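Local coordinates for protein CurD (Moorea producens 3L, PDB 5KP7) that binds 4'-phosphopantetheine and probably carries out acyl transfer of the hydroxymethylglutaryl-CoA synthase type, as a member of the thiolase-like superfamily, at residues V28-L33 against V197-S202; Y78-A83 against G426-K431; D263-F268 against F304-M309; P342-M347 against S360-P365. The protein carries 3 engineered substitutions. One frame throughout, in Å; residues are numbered along the deposited sequence.

Contact 1: residues V28-L33 against V197-S202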
loop_
_atom_site.group_PDB
_atom_site.type_symbol
_atom_site.label_atom_id
_atom_site.label_comp_id
_atom_site.label_asym_id
_atom_site.label_seq_id
_atom_site.Cartn_x
_atom_site.Cartn_y
_atom_site.Cartn_z
ATOM N N VAL A 28 -9.676 -13.685 17.909
ATOM C CA VAL A 28 -8.997 -13.954 16.648
ATOM C C VAL A 28 -8.206 -12.723 16.247
ATOM O O VAL A 28 -8.568 -11.606 16.580
ATOM C CB VAL A 28 -10.008 -14.350 15.538
ATOM C CG1 VAL A 28 -10.976 -13.222 15.222
ATOM C CG2 VAL A 28 -9.309 -14.818 14.253
ATOM N N GLY A 29 -7.126 -12.958 15.525
ATOM C CA GLY A 29 -6.387 -11.886 14.872
ATOM C C GLY A 29 -4.951 -12.234 14.598
ATOM O O GLY A 29 -4.617 -13.416 14.363
ATOM N N ILE A 30 -4.098 -11.213 14.639
ATOM C CA ILE A 30 -2.719 -11.372 14.236
ATOM C C ILE A 30 -1.913 -11.765 15.457
ATOM O O ILE A 30 -1.790 -10.971 16.389
ATOM C CB ILE A 30 -2.150 -10.075 13.593
ATOM C CG1 ILE A 30 -2.967 -9.714 12.340
ATOM C CG2 ILE A 30 -0.696 -10.274 13.227
ATOM C CD1 ILE A 30 -2.680 -8.324 11.781
ATOM N N GLU A 31 -1.382 -12.992 15.433
ATOM C CA GLU A 31 -0.489 -13.524 16.477
ATOM C C GLU A 31 0.935 -13.019 16.329
ATOM O O GLU A 31 1.622 -12.782 17.317
ATOM C CB GLU A 31 -0.509 -15.075 16.429
ATOM C CG GLU A 31 0.486 -15.753 17.347
ATOM C CD GLU A 31 0.416 -17.267 17.387
ATOM O OE1 GLU A 31 -0.674 -17.847 17.175
ATOM O OE2 GLU A 31 1.479 -17.881 17.676
ATOM N N ALA A 32 1.384 -12.847 15.092
ATOM C CA ALA A 32 2.731 -12.361 14.812
ATOM C C ALA A 32 2.761 -11.656 13.474
ATOM O O ALA A 32 1.985 -11.989 12.574
ATOM C CB ALA A 32 3.725 -13.517 14.837
ATOM N N LEU A 33 3.614 -10.631 13.379
ATOM C CA LEU A 33 3.723 -9.836 12.161
ATOM C C LEU A 33 5.203 -9.571 11.926
ATOM O O LEU A 33 5.914 -9.110 12.839
ATOM C CB LEU A 33 2.980 -8.493 12.343
ATOM C CG LEU A 33 2.900 -7.508 11.152
ATOM C CD1 LEU A 33 1.776 -6.520 11.363
ATOM C CD2 LEU A 33 4.179 -6.733 10.927
ATOM N N VAL A 197 4.928 -8.304 3.835
ATOM C CA VAL A 197 4.525 -8.377 5.224
ATOM C C VAL A 197 3.841 -9.705 5.461
ATOM O O VAL A 197 2.878 -10.064 4.757
ATOM C CB VAL A 197 3.626 -7.183 5.691
ATOM C CG1 VAL A 197 3.303 -7.326 7.180
ATOM C CG2 VAL A 197 4.295 -5.850 5.415
ATOM N N ALA A 198 4.331 -10.430 6.468
ATOM C CA ALA A 198 3.777 -11.732 6.850
ATOM C C ALA A 198 2.997 -11.647 8.130
ATOM O O ALA A 198 3.465 -11.029 9.108
ATOM C CB ALA A 198 4.895 -12.743 7.016
ATOM N N LEU A 199 1.811 -12.255 8.120
ATOM C CA LEU A 199 0.922 -12.314 9.285
ATOM C C LEU A 199 0.650 -13.752 9.669
ATOM O O LEU A 199 0.244 -14.565 8.810
ATOM C CB LEU A 199 -0.440 -11.667 8.997
ATOM C CG LEU A 199 -0.457 -10.258 8.419
ATOM C CD1 LEU A 199 -1.886 -9.765 8.230
ATOM C CD2 LEU A 199 0.331 -9.312 9.271
ATOM N N LEU A 200 0.837 -14.086 10.943
ATOM C CA LEU A 200 0.364 -15.351 11.473
ATOM C C LEU A 200 -0.957 -15.072 12.132
ATOM O O LEU A 200 -1.030 -14.205 12.979
ATOM C CB LEU A 200 1.377 -15.922 12.463
ATOM C CG LEU A 200 1.117 -17.305 13.074
ATOM C CD1 LEU A 200 1.113 -18.357 11.984
ATOM C CD2 LEU A 200 2.088 -17.637 14.183
ATOM N N VAL A 201 -2.004 -15.789 11.723
ATOM C CA VAL A 201 -3.349 -15.554 12.198
ATOM C C VAL A 201 -3.828 -16.769 13.017
ATOM O O VAL A 201 -3.680 -17.917 12.583
ATOM C CB VAL A 201 -4.309 -15.283 11.014
ATOM C CG1 VAL A 201 -5.750 -15.124 11.483
ATOM C CG2 VAL A 201 -3.809 -14.063 10.239
ATOM N N SER A 202 -4.429 -16.505 14.183
ATOM C CA SER A 202 -4.816 -17.561 15.098
ATOM C C SER A 202 -5.822 -17.054 16.142
ATOM O O SER A 202 -6.234 -15.888 16.106
ATOM C CB SER A 202 -3.571 -18.076 15.835
ATOM O OG SER A 202 -3.207 -17.183 16.887
#
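Glu31 and Leu200 lie alongside each other and point the same way, with Leu200 CD2 3.6 Å from Glu31 OE2. With CG anti to the backbone N (chi1 173°), the extended acid sets its carboxylate between Leu200 and Ser202, OE2 beside the leucine and OE1 turned to Ser202 OG, which donates to Glu31 OE1 at 2.6 Å on the anti lone pair. On the other sheet face, Leu33 and Leu199 also run side by side, Leu33 CG 3.7 Å from Leu199 CD2. The second methyl of Leu199, CD1, meets Ile30 CD1 at 3.9 Å as the two chains slant across one another. Phe327 and Leu330 of helix 325-336 pack over this apolar face.

The strands are antiparallel. Gly29 and Ser202 exchange both backbone bonds, and a classic beta bulge follows: Glu31 N gives Leu200 O a 2.8 Å bond, while Ala32 N reaches the same oxygen weakly at 3.5 Å. The extra residue breaks the alternation and sends Glu31 to the same face as Ala32 and Leu200.

Glu31 OE1 also forms a salt bridge with Lys161, and Ser202 OG is tied to Thr204 N; a buried carboxylate held by a lysine and a hydroxyl is likely to stay ionised.

Contact 2: residues Y78-A83 against G426-K431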
loop_
_atom_site.group_PDB
_atom_site.type_symbol
_atom_site.label_atom_id
_atom_site.label_comp_id
_atom_site.label_asym_id
_atom_site.label_seq_id
_atom_site.Cartn_x
_atom_site.Cartn_y
_atom_site.Cartn_z
ATOM N N TYR A 78 11.074 -12.353 -1.254
ATOM C CA TYR A 78 10.598 -11.304 -0.368
ATOM C C TYR A 78 9.673 -11.915 0.703
ATOM O O TYR A 78 9.795 -11.591 1.895
ATOM C CB TYR A 78 9.865 -10.218 -1.171
ATOM C CG TYR A 78 10.698 -9.017 -1.503
ATOM C CD1 TYR A 78 11.785 -9.101 -2.372
ATOM C CD2 TYR A 78 10.409 -7.765 -0.952
ATOM C CE1 TYR A 78 12.550 -7.971 -2.670
ATOM C CE2 TYR A 78 11.168 -6.655 -1.250
ATOM C CZ TYR A 78 12.206 -6.741 -2.123
ATOM O OH TYR A 78 12.950 -5.589 -2.364
ATOM N N ALA A 79 8.733 -12.748 0.263
ATOM C CA ALA A 79 7.780 -13.387 1.159
ATOM C C ALA A 79 8.432 -14.255 2.217
ATOM O O ALA A 79 8.065 -14.201 3.403
ATOM C CB ALA A 79 6.771 -14.209 0.373
ATOM N N VAL A 80 9.390 -15.094 1.798
ATOM C CA VAL A 80 10.092 -15.953 2.728
ATOM C C VAL A 80 10.880 -15.121 3.753
ATOM O O VAL A 80 10.878 -15.433 4.939
ATOM C CB VAL A 80 10.975 -16.983 1.983
ATOM C CG1 VAL A 80 11.891 -17.727 2.964
ATOM C CG2 VAL A 80 10.104 -17.952 1.178
ATOM N N ASN A 81 11.564 -14.067 3.303
ATOM C CA ASN A 81 12.278 -13.201 4.217
ATOM C C ASN A 81 11.361 -12.487 5.216
ATOM O O ASN A 81 11.756 -12.283 6.386
ATOM C CB ASN A 81 13.163 -12.238 3.435
ATOM C CG ASN A 81 14.340 -12.945 2.785
ATOM O OD1 ASN A 81 14.937 -13.834 3.373
ATOM N ND2 ASN A 81 14.703 -12.524 1.592
ATOM N N ALA A 82 10.137 -12.140 4.783
ATOM C CA ALA A 82 9.164 -11.542 5.693
ATOM C C ALA A 82 8.664 -12.556 6.731
ATOM O O ALA A 82 8.505 -12.216 7.918
ATOM C CB ALA A 82 8.012 -10.961 4.910
ATOM N N ALA A 83 8.440 -13.805 6.327
ATOM C CA ALA A 83 7.871 -14.811 7.209
ATOM C C ALA A 83 8.874 -15.559 8.103
ATOM O O ALA A 83 8.484 -16.114 9.116
ATOM C CB ALA A 83 7.074 -15.816 6.391
ATOM N N GLY A 426 21.331 -14.603 6.647
ATOM C CA GLY A 426 20.294 -15.612 6.605
ATOM C C GLY A 426 19.105 -15.177 5.759
ATOM O O GLY A 426 17.968 -15.407 6.137
ATOM N N ARG A 427 19.428 -14.585 4.612
ATOM C CA ARG A 427 18.462 -14.077 3.625
ATOM C C ARG A 427 18.248 -15.085 2.528
ATOM O O ARG A 427 19.226 -15.678 2.048
ATOM C CB ARG A 427 19.042 -12.844 2.934
ATOM C CG ARG A 427 19.151 -11.618 3.799
ATOM C CD ARG A 427 17.869 -10.806 3.785
ATOM N NE ARG A 427 18.103 -9.626 4.569
ATOM C CZ ARG A 427 18.476 -8.450 4.080
ATOM N NH1 ARG A 427 18.582 -8.264 2.772
ATOM N NH2 ARG A 427 18.709 -7.455 4.910
ATOM N N LEU A 428 17.006 -15.237 2.071
ATOM C CA LEU A 428 16.756 -16.003 0.879
ATOM C C LEU A 428 16.889 -15.102 -0.363
ATOM O O LEU A 428 16.380 -13.961 -0.392
ATOM C CB LEU A 428 15.376 -16.671 0.936
ATOM C CG LEU A 428 15.200 -17.827 -0.047
ATOM C CD1 LEU A 428 15.940 -19.058 0.455
ATOM C CD2 LEU A 428 13.747 -18.125 -0.330
ATOM N N VAL A 429 17.540 -15.645 -1.383
ATOM C CA VAL A 429 17.654 -15.007 -2.691
ATOM C C VAL A 429 17.263 -15.999 -3.795
ATOM O O VAL A 429 17.290 -17.235 -3.588
ATOM C CB VAL A 429 19.062 -14.394 -2.966
ATOM C CG1 VAL A 429 19.376 -13.312 -1.955
ATOM C CG2 VAL A 429 20.134 -15.446 -2.978
ATOM N N LEU A 430 16.927 -15.441 -4.954
ATOM C CA LEU A 430 16.700 -16.218 -6.177
ATOM C C LEU A 430 18.034 -16.530 -6.838
ATOM O O LEU A 430 18.732 -15.619 -7.306
ATOM C CB LEU A 430 15.780 -15.453 -7.169
ATOM C CG LEU A 430 15.485 -16.111 -8.519
ATOM C CD1 LEU A 430 14.645 -17.378 -8.377
ATOM C CD2 LEU A 430 14.840 -15.097 -9.445
ATOM N N LYS A 431 18.377 -17.827 -6.893
ATOM C CA LYS A 431 19.628 -18.289 -7.474
ATOM C C LYS A 431 19.547 -18.467 -8.975
ATOM O O LYS A 431 20.492 -18.100 -9.713
ATOM C CB LYS A 431 20.038 -19.630 -6.844
ATOM C CG LYS A 431 21.365 -20.177 -7.302
ATOM C CD LYS A 431 21.608 -21.541 -6.636
ATOM C CE LYS A 431 23.063 -21.846 -6.460
ATOM N NZ LYS A 431 23.882 -21.930 -7.685
HETATM O O HOH W 1 15.313 -14.512 6.057
#
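Asn81 meets the backbone of Leu428 edge-on, bonding it twice through OD1 and ND2 roughly in the plane of its amide. With CG anti to the carbonyl carbon, beside the backbone N (chi1 -70°), the amide is directed at Leu428. Leu428 N donates to Asn81 OD1 at 2.8 Å, almost straight at 172° and in the carbonyl plane on a lone pair. Asn81 ND2 returns the favour to Leu428 O at 3.0 Å, again on a lone pair in the carbonyl plane. Two opposed bonds fix the amide's rotation. An aspartate in place of Asn81 would probably leave Leu428 O without its donor and put a buried negative charge beside that carbonyl.

One water donates to Asn81 OD1 at 2.8 Å and to Gly426 O, linking the helix to the turn ahead of the strand.

The apolar part is small. Leu428 reaches over Val80 so that its CD2 lies 3.8 Å from Val80 CB, with both valine methyls close by. Trp442 touches both side chains, while Leu123 and Tyr122 of helix 115-123 join them.

Val429 pairs with Glu441 of strand 437-442 and Arg427 with Val443 just beyond it, so Asn81 stands in for a strand on the other edge, at Leu428. Helix 75-89 packs on the large mixed sheet of the thiolase-like fold, and the C-terminal antiparallel sheet docks here on that layer.

Contact 3: residues D263-F268 against F304-M309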
loop_
_atom_site.group_PDB
_atom_site.type_symbol
_atom_site.label_atom_id
_atom_site.label_comp_id
_atom_site.label_asym_id
_atom_site.label_seq_id
_atom_site.Cartn_x
_atom_site.Cartn_y
_atom_site.Cartn_z
ATOM N N ASP A 263 -17.762 6.590 15.985
ATOM C CA ASP A 263 -17.403 7.962 15.624
ATOM C C ASP A 263 -16.019 7.973 15.008
ATOM O O ASP A 263 -15.115 7.383 15.571
ATOM C CB ASP A 263 -17.428 8.866 16.864
ATOM C CG ASP A 263 -17.197 10.317 16.515
ATOM O OD1 ASP A 263 -18.214 11.035 16.317
ATOM O OD2 ASP A 263 -16.032 10.741 16.429
ATOM N N TYR A 264 -15.860 8.639 13.867
ATOM C CA TYR A 264 -14.607 8.584 13.125
ATOM C C TYR A 264 -13.428 9.190 13.898
ATOM O O TYR A 264 -12.310 8.757 13.707
ATOM C CB TYR A 264 -14.752 9.269 11.779
ATOM C CG TYR A 264 -13.597 9.091 10.843
ATOM C CD1 TYR A 264 -13.364 7.860 10.196
ATOM C CD2 TYR A 264 -12.762 10.145 10.546
ATOM C CE1 TYR A 264 -12.299 7.692 9.332
ATOM C CE2 TYR A 264 -11.703 9.992 9.667
ATOM C CZ TYR A 264 -11.496 8.764 9.054
ATOM O OH TYR A 264 -10.464 8.588 8.176
ATOM N N ARG A 265 -13.686 10.175 14.754
ATOM C CA ARG A 265 -12.634 10.694 15.634
ATOM C C ARG A 265 -12.533 9.897 16.917
ATOM O O ARG A 265 -11.457 9.457 17.287
ATOM C CB ARG A 265 -12.842 12.167 15.977
ATOM C CG ARG A 265 -11.720 12.705 16.864
ATOM C CD ARG A 265 -11.598 14.219 16.867
ATOM N NE ARG A 265 -12.891 14.875 16.857
ATOM C CZ ARG A 265 -13.165 16.058 16.281
ATOM N NH1 ARG A 265 -12.229 16.780 15.637
ATOM N NH2 ARG A 265 -14.405 16.534 16.350
ATOM N N GLU A 266 -13.647 9.717 17.607
ATOM C CA GLU A 266 -13.602 9.199 18.977
ATOM C C GLU A 266 -13.346 7.710 19.116
ATOM O O GLU A 266 -12.800 7.295 20.125
ATOM C CB GLU A 266 -14.893 9.558 19.747
ATOM C CG GLU A 266 -15.144 11.046 19.848
ATOM C CD GLU A 266 -13.993 11.777 20.514
ATOM O OE1 GLU A 266 -13.601 11.388 21.646
ATOM O OE2 GLU A 266 -13.466 12.747 19.917
ATOM N N SER A 267 -13.729 6.900 18.129
ATOM C CA SER A 267 -13.635 5.455 18.272
ATOM C C SER A 267 -12.291 4.882 17.887
ATOM O O SER A 267 -12.025 3.734 18.194
ATOM C CB SER A 267 -14.722 4.773 17.441
ATOM O OG SER A 267 -15.989 5.237 17.889
ATOM N N PHE A 268 -11.468 5.644 17.168
ATOM C CA PHE A 268 -10.206 5.132 16.633
ATOM C C PHE A 268 -9.080 5.987 17.172
ATOM O O PHE A 268 -9.028 7.182 16.920
ATOM C CB PHE A 268 -10.215 5.127 15.095
ATOM C CG PHE A 268 -11.390 4.406 14.532
ATOM C CD1 PHE A 268 -11.446 3.028 14.581
ATOM C CD2 PHE A 268 -12.480 5.111 14.030
ATOM C CE1 PHE A 268 -12.546 2.349 14.105
ATOM C CE2 PHE A 268 -13.593 4.440 13.570
ATOM C CZ PHE A 268 -13.625 3.051 13.596
ATOM N N PHE A 304 -4.476 14.695 12.006
ATOM C CA PHE A 304 -3.611 13.968 11.080
ATOM C C PHE A 304 -2.281 13.572 11.751
ATOM O O PHE A 304 -1.847 12.409 11.693
ATOM C CB PHE A 304 -3.350 14.776 9.816
ATOM C CG PHE A 304 -2.343 14.157 8.917
ATOM C CD1 PHE A 304 -2.683 13.076 8.125
ATOM C CD2 PHE A 304 -1.034 14.619 8.890
ATOM C CE1 PHE A 304 -1.742 12.479 7.298
ATOM C CE2 PHE A 304 -0.084 14.022 8.069
ATOM C CZ PHE A 304 -0.435 12.954 7.271
ATOM N N GLN A 305 -1.630 14.539 12.388
ATOM C CA GLN A 305 -0.333 14.241 12.993
ATOM C C GLN A 305 -0.449 13.215 14.106
ATOM O O GLN A 305 0.407 12.348 14.249
ATOM C CB GLN A 305 0.369 15.502 13.500
ATOM C CG GLN A 305 1.840 15.258 13.811
ATOM C CD GLN A 305 2.576 16.503 14.225
ATOM O OE1 GLN A 305 3.144 17.195 13.393
ATOM N NE2 GLN A 305 2.536 16.839 15.534
ATOM N N ARG A 306 -1.510 13.317 14.900
ATOM C CA ARG A 306 -1.704 12.425 16.043
ATOM C C ARG A 306 -2.054 11.006 15.612
ATOM O O ARG A 306 -1.495 10.059 16.145
ATOM C CB ARG A 306 -2.815 12.959 16.944
ATOM C CG ARG A 306 -3.070 12.115 18.186
ATOM C CD ARG A 306 -4.044 12.762 19.163
ATOM N NE ARG A 306 -5.334 13.043 18.522
ATOM C CZ ARG A 306 -6.425 12.274 18.547
ATOM N NH1 ARG A 306 -7.520 12.713 17.917
ATOM N NH2 ARG A 306 -6.464 11.104 19.189
ATOM N N ARG A 307 -2.989 10.872 14.672
ATOM C CA ARG A 307 -3.616 9.584 14.391
ATOM C C ARG A 307 -3.140 8.886 13.117
ATOM O O ARG A 307 -3.306 7.686 12.994
ATOM C CB ARG A 307 -5.137 9.702 14.348
ATOM C CG ARG A 307 -5.769 10.185 15.657
ATOM C CD ARG A 307 -7.222 9.745 15.784
ATOM N NE ARG A 307 -8.053 10.439 14.811
ATOM C CZ ARG A 307 -9.184 9.974 14.264
ATOM N NH1 ARG A 307 -9.839 10.738 13.408
ATOM N NH2 ARG A 307 -9.692 8.793 14.599
ATOM N N VAL A 308 -2.587 9.649 12.178
ATOM C CA VAL A 308 -2.278 9.126 10.848
ATOM C C VAL A 308 -0.774 9.142 10.550
ATOM O O VAL A 308 -0.246 8.178 9.978
ATOM C CB VAL A 308 -3.034 9.910 9.776
ATOM C CG1 VAL A 308 -2.814 9.269 8.413
ATOM C CG2 VAL A 308 -4.510 9.989 10.115
ATOM N N MET A 309 -0.062 10.192 10.942
ATOM C CA MET A 309 1.364 10.240 10.680
ATOM C C MET A 309 2.169 9.009 11.192
ATOM O O MET A 309 3.096 8.555 10.509
ATOM C CB MET A 309 1.936 11.565 11.193
ATOM C CG MET A 309 3.310 11.878 10.731
ATOM S SD MET A 309 3.393 12.258 8.952
ATOM C CE MET A 309 4.944 11.441 8.801
HETATM O O HOH W 2 -9.314 9.950 19.006
#
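The guanidinium of Arg307 has Tyr264 O and Phe268 O at its edge, and Arg265 O over one face, too poorly angled to bond. The Tyr264 ring stands nearly perpendicular to it, 82° between the planes, giving at most a weak cation-pi attraction. The Arg306 guanidinium has Arg307 CG over the centre of one face, with Arg265 CG and a water at its edge.

Arg307 NH2 carries the contact, donating to Tyr264 O at 2.8 Å and to Phe268 O at 2.9 Å. Arg307 NH1 reaches Tyr264 O weakly, at 3.2 Å. A bend at chi3 (-69°) points the group into the loop 263-268, while Asp303 holds NE by a salt bridge. A lysine here, lacking the flat group and NE, would probably hold the two carbonyls less firmly and leave Asp303 without this partner.

The water donates to Arg265 O at 2.8 Å and accepts from Arg306 NH2; Arg306 also pairs with Asp303, and Arg265 with Glu299.

Asp263 OD2 accepts from Arg265 N in an Asx turn and from Glu266 N in an Asx motif, in a loop leading from helix 237-258 to strand 270-273 and tied here to the C-terminal end of helix 297-307.

Contact 4: residues P342-M347 against S360-P365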
loop_
_atom_site.group_PDB
_atom_site.type_symbol
_atom_site.label_atom_id
_atom_site.label_comp_id
_atom_site.label_asym_id
_atom_site.label_seq_id
_atom_site.Cartn_x
_atom_site.Cartn_y
_atom_site.Cartn_z
ATOM N N PRO A 342 -4.410 0.073 26.028
ATOM C CA PRO A 342 -4.832 -0.496 24.730
ATOM C C PRO A 342 -5.464 0.529 23.801
ATOM O O PRO A 342 -6.148 1.457 24.273
ATOM C CB PRO A 342 -5.849 -1.581 25.124
ATOM C CG PRO A 342 -5.440 -1.976 26.516
ATOM C CD PRO A 342 -4.975 -0.694 27.157
ATOM N N ARG A 343 -5.214 0.370 22.498
ATOM C CA ARG A 343 -5.664 1.328 21.484
ATOM C C ARG A 343 -6.394 0.610 20.361
ATOM O O ARG A 343 -6.048 -0.516 20.006
ATOM C CB ARG A 343 -4.475 2.065 20.864
ATOM C CG ARG A 343 -3.515 2.702 21.851
ATOM C CD ARG A 343 -4.129 3.891 22.587
ATOM N NE ARG A 343 -3.085 4.592 23.334
ATOM C CZ ARG A 343 -3.294 5.530 24.259
ATOM N NH1 ARG A 343 -4.539 5.909 24.601
ATOM N NH2 ARG A 343 -2.247 6.083 24.884
ATOM N N ARG A 344 -7.389 1.293 19.797
ATOM C CA ARG A 344 -8.121 0.784 18.647
ATOM C C ARG A 344 -7.646 1.493 17.397
ATOM O O ARG A 344 -7.482 2.723 17.370
ATOM C CB ARG A 344 -9.631 0.933 18.837
ATOM C CG ARG A 344 -10.441 0.562 17.589
ATOM C CD ARG A 344 -11.904 0.334 17.904
ATOM N NE ARG A 344 -12.146 -0.968 18.539
ATOM C CZ ARG A 344 -12.448 -1.184 19.819
ATOM N NH1 ARG A 344 -12.554 -0.188 20.706
ATOM N NH2 ARG A 344 -12.654 -2.421 20.230
ATOM N N ILE A 345 -7.359 0.681 16.371
ATOM C CA ILE A 345 -6.879 1.157 15.095
ATOM C C ILE A 345 -7.909 0.854 14.024
ATOM O O ILE A 345 -8.343 -0.301 13.884
ATOM C CB ILE A 345 -5.533 0.471 14.722
ATOM C CG1 ILE A 345 -4.482 0.640 15.864
ATOM C CG2 ILE A 345 -5.011 1.024 13.403
ATOM C CD1 ILE A 345 -3.153 -0.076 15.578
ATOM N N GLY A 346 -8.281 1.883 13.267
ATOM C CA GLY A 346 -9.123 1.704 12.084
ATOM C C GLY A 346 -8.257 1.510 10.862
ATOM O O GLY A 346 -7.238 2.210 10.690
ATOM N N MET A 347 -8.661 0.571 10.015
ATOM C CA MET A 347 -7.897 0.132 8.871
ATOM C C MET A 347 -8.706 0.317 7.588
ATOM O O MET A 347 -9.823 -0.200 7.496
ATOM C CB MET A 347 -7.602 -1.375 9.018
ATOM C CG MET A 347 -6.907 -1.781 10.298
ATOM S SD MET A 347 -5.140 -1.688 10.147
ATOM C CE MET A 347 -4.749 -3.132 9.133
ATOM N N SER A 360 -11.308 -3.060 11.830
ATOM C CA SER A 360 -10.636 -2.502 13.034
ATOM C C SER A 360 -10.188 -3.563 14.007
ATOM O O SER A 360 -10.632 -4.710 13.936
ATOM C CB SER A 360 -11.560 -1.488 13.731
ATOM O OG SER A 360 -12.763 -2.098 14.203
ATOM N N GLY A 361 -9.278 -3.185 14.891
ATOM C CA GLY A 361 -8.864 -4.060 15.972
ATOM C C GLY A 361 -8.112 -3.298 17.038
ATOM O O GLY A 361 -7.961 -2.077 16.932
ATOM N N VAL A 362 -7.610 -4.039 18.022
ATOM C CA VAL A 362 -6.979 -3.470 19.209
ATOM C C VAL A 362 -5.572 -4.008 19.409
ATOM O O VAL A 362 -5.314 -5.203 19.189
ATOM C CB VAL A 362 -7.842 -3.763 20.453
ATOM C CG1 VAL A 362 -7.146 -3.359 21.756
ATOM C CG2 VAL A 362 -9.192 -3.078 20.320
ATOM N N VAL A 363 -4.676 -3.116 19.829
ATOM C CA VAL A 363 -3.311 -3.435 20.206
ATOM C C VAL A 363 -3.119 -3.053 21.686
ATOM O O VAL A 363 -3.489 -1.941 22.099
ATOM C CB VAL A 363 -2.334 -2.615 19.357
ATOM C CG1 VAL A 363 -0.898 -2.888 19.761
ATOM C CG2 VAL A 363 -2.549 -2.934 17.889
ATOM N N THR A 364 -2.544 -3.972 22.461
ATOM C CA THR A 364 -2.278 -3.740 23.880
ATOM C C THR A 364 -0.830 -3.294 24.068
ATOM O O THR A 364 0.006 -3.470 23.187
ATOM C CB THR A 364 -2.478 -5.030 24.710
ATOM O OG1 THR A 364 -1.539 -6.017 24.282
ATOM C CG2 THR A 364 -3.867 -5.593 24.515
ATOM N N PRO A 365 -0.498 -2.768 25.270
ATOM C CA PRO A 365 0.914 -2.453 25.535
ATOM C C PRO A 365 1.834 -3.657 25.374
ATOM O O PRO A 365 2.945 -3.539 24.900
ATOM C CB PRO A 365 0.917 -1.962 27.000
ATOM C CG PRO A 365 -0.504 -1.671 27.342
ATOM C CD PRO A 365 -1.407 -2.268 26.321
#
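Gly361 O takes a bond from Ile345 N at 2.9 Å, close to straight at 170°, and a CA-H...O contact from Arg344 CA at 3.3 Å. Val363 O is met in the same manner, by Arg343 N at 2.9 Å and by Pro342 CA. In return, Arg343 O receives Val363 N and Ile345 O receives Gly361 N, the latter over a longer 3.2 Å.

Ile345 and Val363 share one face of the sheet. The isoleucine has CG1 anti to its carbonyl carbon (chi1 -54°), and from there CD1 slants across to Val363 CG2 at 3.7 Å. Leu330 and Ile334 of helix 325-336 lie against this pair.

The two segments are the arms of a beta hairpin, strands 343-351 and 355-363, that forms part of the large mixed sheet of this thiolase-like enzyme. The second arm continues the sheet towards strand 208-219, and the first towards strand 270-273.

On the reverse face Arg344 and Val362 meet. Val362 CG2 lies over one face of the guanidinium, towards its rim, 3.5 Å from Arg344 NH2. The charged end is also engaged outside the hairpin: NE forms a salt bridge with Asp211, and NH1 one with a bound sulfate, probably from the crystallisation liquor. Asp211 OD2 is also hydrogen-bonded to Ser360 OG, which bonds Tyr255 OH as well.

At the open end, Pro342 CB touches Val362 CG1 at 4.0 Å, and the Pro342 ring also leans on Pro365 CD. Thr364 is the N-cap of helix 365-372, its OG1 bonded to Gly367 N.

Overall arrangement
Contacts 1 and 4 are both antiparallel strand pairs of the large mixed sheet, and helix 325-336 packs on an apolar face of each. Contact 1 is the more buried, its one carboxylate paired inside, whereas contact 4 is partly buried and carries two partly exposed arginines. Contacts 2 and 3 are buried too but small, resting on one side chain, an amide or a guanidinium, that grips backbone atoms; they lie on opposite sides of the chain's centre, contact 3 the farthest from it (about 21 Å, centre to centre). Contact 2 reaches contact 1 through Ala83 on Ala198, joining helix to sheet. Contact 3 meets contact 4 where the Phe268 ring packs on Arg344, Gly346 and Ser360.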